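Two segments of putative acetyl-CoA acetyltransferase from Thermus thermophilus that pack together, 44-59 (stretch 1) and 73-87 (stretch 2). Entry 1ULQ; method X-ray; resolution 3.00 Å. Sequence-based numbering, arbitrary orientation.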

# COMPACT_ATOMS: atom_id res chain seq x y z
N PRO C 44 -25.47 22.79 -29.08
CA PRO C 44 -24.90 23.39 -27.87
C PRO C 44 -24.97 22.44 -26.68
O PRO C 44 -25.95 21.71 -26.49
CB PRO C 44 -25.75 24.65 -27.68
CG PRO C 44 -27.04 24.31 -28.37
CD PRO C 44 -26.55 23.62 -29.62
N LYS C 45 -23.91 22.45 -25.87
CA LYS C 45 -23.81 21.57 -24.71
C LYS C 45 -24.98 21.73 -23.75
O LYS C 45 -25.39 20.76 -23.12
CB LYS C 45 -22.50 21.80 -23.94
CG LYS C 45 -21.25 21.31 -24.66
CD LYS C 45 -20.01 21.92 -24.02
CE LYS C 45 -18.78 21.76 -24.92
NZ LYS C 45 -17.59 22.51 -24.42
N GLU C 46 -25.50 22.94 -23.63
CA GLU C 46 -26.63 23.16 -22.73
C GLU C 46 -27.87 22.35 -23.13
O GLU C 46 -28.78 22.18 -22.32
CB GLU C 46 -26.98 24.65 -22.69
CG GLU C 46 -26.85 25.36 -24.04
CD GLU C 46 -27.87 26.47 -24.21
OE1 GLU C 46 -27.93 27.35 -23.31
OE2 GLU C 46 -28.59 26.47 -25.24
N GLU C 47 -27.90 21.84 -24.36
CA GLU C 47 -29.04 21.06 -24.86
C GLU C 47 -29.07 19.63 -24.35
O GLU C 47 -30.14 19.01 -24.28
CB GLU C 47 -29.02 21.04 -26.40
CG GLU C 47 -29.34 22.37 -27.08
CD GLU C 47 -30.81 22.73 -27.02
OE1 GLU C 47 -31.17 23.83 -27.47
OE2 GLU C 47 -31.60 21.90 -26.51
N VAL C 48 -27.90 19.10 -24.01
CA VAL C 48 -27.78 17.74 -23.49
C VAL C 48 -28.50 17.61 -22.15
O VAL C 48 -28.34 18.44 -21.25
CB VAL C 48 -26.31 17.35 -23.28
CG1 VAL C 48 -26.22 15.87 -22.96
CG2 VAL C 48 -25.51 17.68 -24.50
N GLU C 49 -29.28 16.55 -22.04
CA GLU C 49 -30.08 16.24 -20.86
C GLU C 49 -29.31 15.49 -19.78
O GLU C 49 -29.33 15.86 -18.61
CB GLU C 49 -31.28 15.41 -21.30
CG GLU C 49 -32.17 14.91 -20.20
CD GLU C 49 -32.93 16.02 -19.52
OE1 GLU C 49 -33.04 17.12 -20.12
OE2 GLU C 49 -33.41 15.79 -18.40
N ASP C 50 -28.63 14.43 -20.18
CA ASP C 50 -27.88 13.60 -19.23
C ASP C 50 -26.75 12.91 -19.99
O ASP C 50 -26.80 12.78 -21.22
CB ASP C 50 -28.85 12.57 -18.62
CG ASP C 50 -28.22 11.75 -17.50
OD1 ASP C 50 -27.19 12.18 -16.93
OD2 ASP C 50 -28.78 10.67 -17.17
N VAL C 51 -25.71 12.47 -19.28
CA VAL C 51 -24.60 11.79 -19.94
C VAL C 51 -24.31 10.45 -19.30
O VAL C 51 -23.93 10.36 -18.14
CB VAL C 51 -23.30 12.65 -19.90
CG1 VAL C 51 -22.09 11.77 -20.15
CG2 VAL C 51 -23.34 13.73 -20.97
N TYR C 52 -24.52 9.39 -20.06
CA TYR C 52 -24.25 8.05 -19.55
C TYR C 52 -22.87 7.65 -20.04
O TYR C 52 -22.49 7.96 -21.16
CB TYR C 52 -25.27 7.02 -20.07
CG TYR C 52 -26.63 7.10 -19.42
CD1 TYR C 52 -27.72 7.62 -20.12
CD2 TYR C 52 -26.84 6.63 -18.13
CE1 TYR C 52 -28.99 7.66 -19.54
CE2 TYR C 52 -28.11 6.66 -17.55
CZ TYR C 52 -29.18 7.18 -18.26
OH TYR C 52 -30.44 7.21 -17.71
N ALA C 53 -22.12 6.98 -19.17
CA ALA C 53 -20.78 6.53 -19.52
C ALA C 53 -20.46 5.20 -18.83
O ALA C 53 -20.77 5.00 -17.65
CB ALA C 53 -19.76 7.57 -19.13
N GLY C 54 -19.84 4.30 -19.58
CA GLY C 54 -19.47 3.01 -19.03
C GLY C 54 -18.03 2.97 -18.57
O GLY C 54 -17.14 3.46 -19.26
N CYS C 55 -17.81 2.38 -17.40
CA CYS C 55 -16.47 2.29 -16.83
C CYS C 55 -16.38 1.04 -15.95
O CYS C 55 -17.09 0.91 -14.95
CB CYS C 55 -16.18 3.54 -16.01
SG CYS C 55 -14.47 3.68 -15.54
N ALA C 56 -15.49 0.12 -16.32
CA ALA C 56 -15.32 -1.14 -15.62
C ALA C 56 -14.64 -1.08 -14.27
O ALA C 56 -14.81 -1.98 -13.44
CB ALA C 56 -14.57 -2.12 -16.51
N ASN C 57 -13.87 -0.03 -14.04
CA ASN C 57 -13.16 0.11 -12.78
C ASN C 57 -13.19 1.56 -12.36
O ASN C 57 -12.47 2.38 -12.93
CB ASN C 57 -11.71 -0.36 -12.97
CG ASN C 57 -10.73 0.39 -12.10
OD1 ASN C 57 -9.58 0.58 -12.49
ND2 ASN C 57 -11.16 0.81 -10.92
N GLN C 58 -14.00 1.91 -11.37
CA GLN C 58 -14.06 3.30 -11.00
C GLN C 58 -13.36 3.61 -9.69
O GLN C 58 -13.84 4.43 -8.92
CB GLN C 58 -15.52 3.73 -10.94
CG GLN C 58 -16.21 3.57 -12.27
CD GLN C 58 -17.70 3.40 -12.10
OE1 GLN C 58 -18.30 4.08 -11.28
NE2 GLN C 58 -18.30 2.50 -12.87
N ALA C 59 -12.21 2.98 -9.47
CA ALA C 59 -11.46 3.17 -8.24
C ALA C 59 -10.39 4.27 -8.23
O ALA C 59 -10.04 4.79 -7.17
CB ALA C 59 -10.83 1.83 -7.83
N LEU C 73 -15.57 18.79 -16.76
CA LEU C 73 -14.24 19.05 -17.29
C LEU C 73 -14.31 19.50 -18.75
O LEU C 73 -13.57 20.39 -19.17
CB LEU C 73 -13.37 17.80 -17.20
CG LEU C 73 -12.76 17.37 -15.88
CD1 LEU C 73 -12.22 15.96 -16.00
CD2 LEU C 73 -11.64 18.32 -15.50
N ALA C 74 -15.19 18.87 -19.51
CA ALA C 74 -15.33 19.19 -20.93
C ALA C 74 -16.04 20.52 -21.20
O ALA C 74 -16.32 20.87 -22.35
CB ALA C 74 -16.04 18.06 -21.64
N GLY C 75 -16.33 21.27 -20.13
CA GLY C 75 -16.97 22.56 -20.31
C GLY C 75 -18.47 22.60 -20.44
O GLY C 75 -19.02 23.64 -20.79
N PHE C 76 -19.15 21.49 -20.18
CA PHE C 76 -20.61 21.47 -20.26
C PHE C 76 -21.13 22.29 -19.10
O PHE C 76 -20.47 22.39 -18.06
CB PHE C 76 -21.17 20.05 -20.11
CG PHE C 76 -21.10 19.23 -21.36
CD1 PHE C 76 -19.88 18.94 -21.95
CD2 PHE C 76 -22.27 18.74 -21.94
CE1 PHE C 76 -19.82 18.17 -23.11
CE2 PHE C 76 -22.22 17.97 -23.09
CZ PHE C 76 -20.99 17.68 -23.68
N PRO C 77 -22.31 22.89 -19.26
CA PRO C 77 -22.89 23.71 -18.20
C PRO C 77 -23.30 22.81 -17.05
O PRO C 77 -23.60 21.64 -17.24
CB PRO C 77 -24.10 24.35 -18.87
CG PRO C 77 -24.56 23.27 -19.78
CD PRO C 77 -23.26 22.74 -20.38
N VAL C 78 -23.30 23.38 -15.86
CA VAL C 78 -23.65 22.64 -14.66
C VAL C 78 -25.01 21.90 -14.66
O VAL C 78 -25.23 20.99 -13.86
CB VAL C 78 -23.54 23.61 -13.46
CG1 VAL C 78 -24.81 23.61 -12.62
CG2 VAL C 78 -22.32 23.23 -12.63
N GLU C 79 -25.92 22.28 -15.56
CA GLU C 79 -27.24 21.65 -15.60
C GLU C 79 -27.24 20.22 -16.14
O GLU C 79 -28.05 19.40 -15.71
CB GLU C 79 -28.23 22.48 -16.42
CG GLU C 79 -28.79 23.70 -15.72
CD GLU C 79 -27.74 24.75 -15.45
OE1 GLU C 79 -26.90 24.97 -16.35
OE2 GLU C 79 -27.77 25.38 -14.37
N VAL C 80 -26.35 19.93 -17.08
CA VAL C 80 -26.29 18.59 -17.67
C VAL C 80 -26.01 17.51 -16.62
O VAL C 80 -25.03 17.58 -15.87
CB VAL C 80 -25.20 18.49 -18.75
CG1 VAL C 80 -25.32 17.15 -19.47
CG2 VAL C 80 -25.32 19.64 -19.73
N ALA C 81 -26.87 16.50 -16.57
CA ALA C 81 -26.70 15.42 -15.60
C ALA C 81 -25.74 14.37 -16.13
O ALA C 81 -25.33 14.41 -17.29
CB ALA C 81 -28.04 14.78 -15.29
N GLY C 82 -25.40 13.43 -15.27
CA GLY C 82 -24.49 12.37 -15.66
C GLY C 82 -24.51 11.19 -14.70
O GLY C 82 -24.69 11.36 -13.49
N CYS C 83 -24.32 10.00 -15.24
CA CYS C 83 -24.31 8.77 -14.47
C CYS C 83 -23.33 7.81 -15.12
O CYS C 83 -23.17 7.82 -16.34
CB CYS C 83 -25.70 8.15 -14.46
SG CYS C 83 -25.80 6.57 -13.63
N THR C 84 -22.67 6.99 -14.31
CA THR C 84 -21.71 6.02 -14.82
C THR C 84 -22.24 4.59 -14.68
O THR C 84 -22.42 4.09 -13.57
CB THR C 84 -20.36 6.14 -14.08
OG1 THR C 84 -19.78 7.42 -14.32
CG2 THR C 84 -19.41 5.08 -14.56
N VAL C 85 -22.49 3.95 -15.81
CA VAL C 85 -22.98 2.58 -15.80
C VAL C 85 -21.83 1.58 -15.84
O VAL C 85 -20.77 1.85 -16.41
CB VAL C 85 -23.91 2.33 -17.01
CG1 VAL C 85 -25.23 3.07 -16.79
CG2 VAL C 85 -23.24 2.80 -18.30
N ASN C 86 -22.03 0.41 -15.23
CA ASN C 86 -20.99 -0.60 -15.21
C ASN C 86 -21.47 -2.03 -15.35
O ASN C 86 -21.97 -2.62 -14.40
CB ASN C 86 -20.18 -0.50 -13.92
CG ASN C 86 -19.23 -1.67 -13.74
OD1 ASN C 86 -18.80 -2.28 -14.72
ND2 ASN C 86 -18.90 -1.97 -12.49
N ARG C 87 -21.31 -2.58 -16.55
CA ARG C 87 -21.68 -3.96 -16.84
C ARG C 87 -20.42 -4.53 -17.48
O ARG C 87 -20.48 -5.19 -18.52
CB ARG C 87 -22.85 -4.05 -17.84
CG ARG C 87 -23.46 -5.44 -17.93
CD ARG C 87 -24.56 -5.55 -18.97
NE ARG C 87 -25.75 -4.73 -18.68
CZ ARG C 87 -26.83 -5.15 -18.04
NH1 ARG C 87 -26.91 -6.40 -17.58
NH2 ARG C 87 -27.86 -4.34 -17.87

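The two stretches lie side by side as neighbouring parallel strands, roughly 50-54 and 81-86, whose N-to-C directions differ by 15°. As in any parallel pair, each bonding residue within the ladder reaches two residues of the other strand, while Glu49 and Cys55 close its ends with one bond each. Cys83 N donates to Val51 O (2.9 Å), Ala53 N to Cys83 O (3.1 Å), Val85 N to Ala53 O (2.7 Å) and Cys55 N to Val85 O (3.2 Å). At the entry Ala81 N donates to Glu49 O (3.3 Å), while the bond from Val51 N to Ala81 O, though 2.8 Å long, is bent and weak. CA-H...O contacts fill in the ladder, such as Gly54 CA to Val85 O at 3.1 Å.

Side chains alternate between the two faces. Tyr52, Cys83 and Val85 share one. With chi1 at -75° (m), the Tyr52 ring brings CD2 to 4.1 Å from both Cys83 CB and Val85 CG1, so that one ring atom touches both Cys83 and Val85, two residues apart on the same face; its hydroxyl is satisfied elsewhere in the structure. Ala53 and Thr84 occupy the other face. Thr84, in the m rotamer, has OG1 hydrogen-bonded elsewhere, and its methyl CG2 lies 3.9 Å from Cys55 CB and 3.3 Å from Gln58 NE2; a residue with both a methyl and a hydroxyl suits this place. Gln58 (m, t) curls back so that NE2 donates to Cys55 O (2.9 Å, nearly straight), a bond within its own stretch that holds the amide against Thr84 and Asn86.

Before the strands, Lys45 packs on Phe76, beside Pro77 and the valines. Lys45 is nearly extended beyond chi1 (m, t, t, t), which suits its two tasks. Its methylenes lie on the Phe76 ring, with CG 3.6 Å from the ring centroid and only 3° off the normal, a CH-pi contact; its NZ then reaches Ala74 O at 2.9 Å, a hydrogen bond to a carbonyl just past a helix. A long aliphatic chain ending in a donor serves both the aromatic face and the polar backbone. The Phe76 m rotamer, with chi2 at 61°, also leaves a ring edge to Val48, whose CG2 approaches CE2 of Phe76 at 3.6 Å.

Val48 and Val80 both adopt t, and their CG1 atoms meet at 3.8 Å; Val80 CG1 also lies 4.2 Å from Val51 CG2. These compact branched side chains make an apolar cluster at the start of the strands. Gly75 has positive phi (85°), where a CB would jam against the preceding carbonyl oxygen, so glycine fits the backbone there.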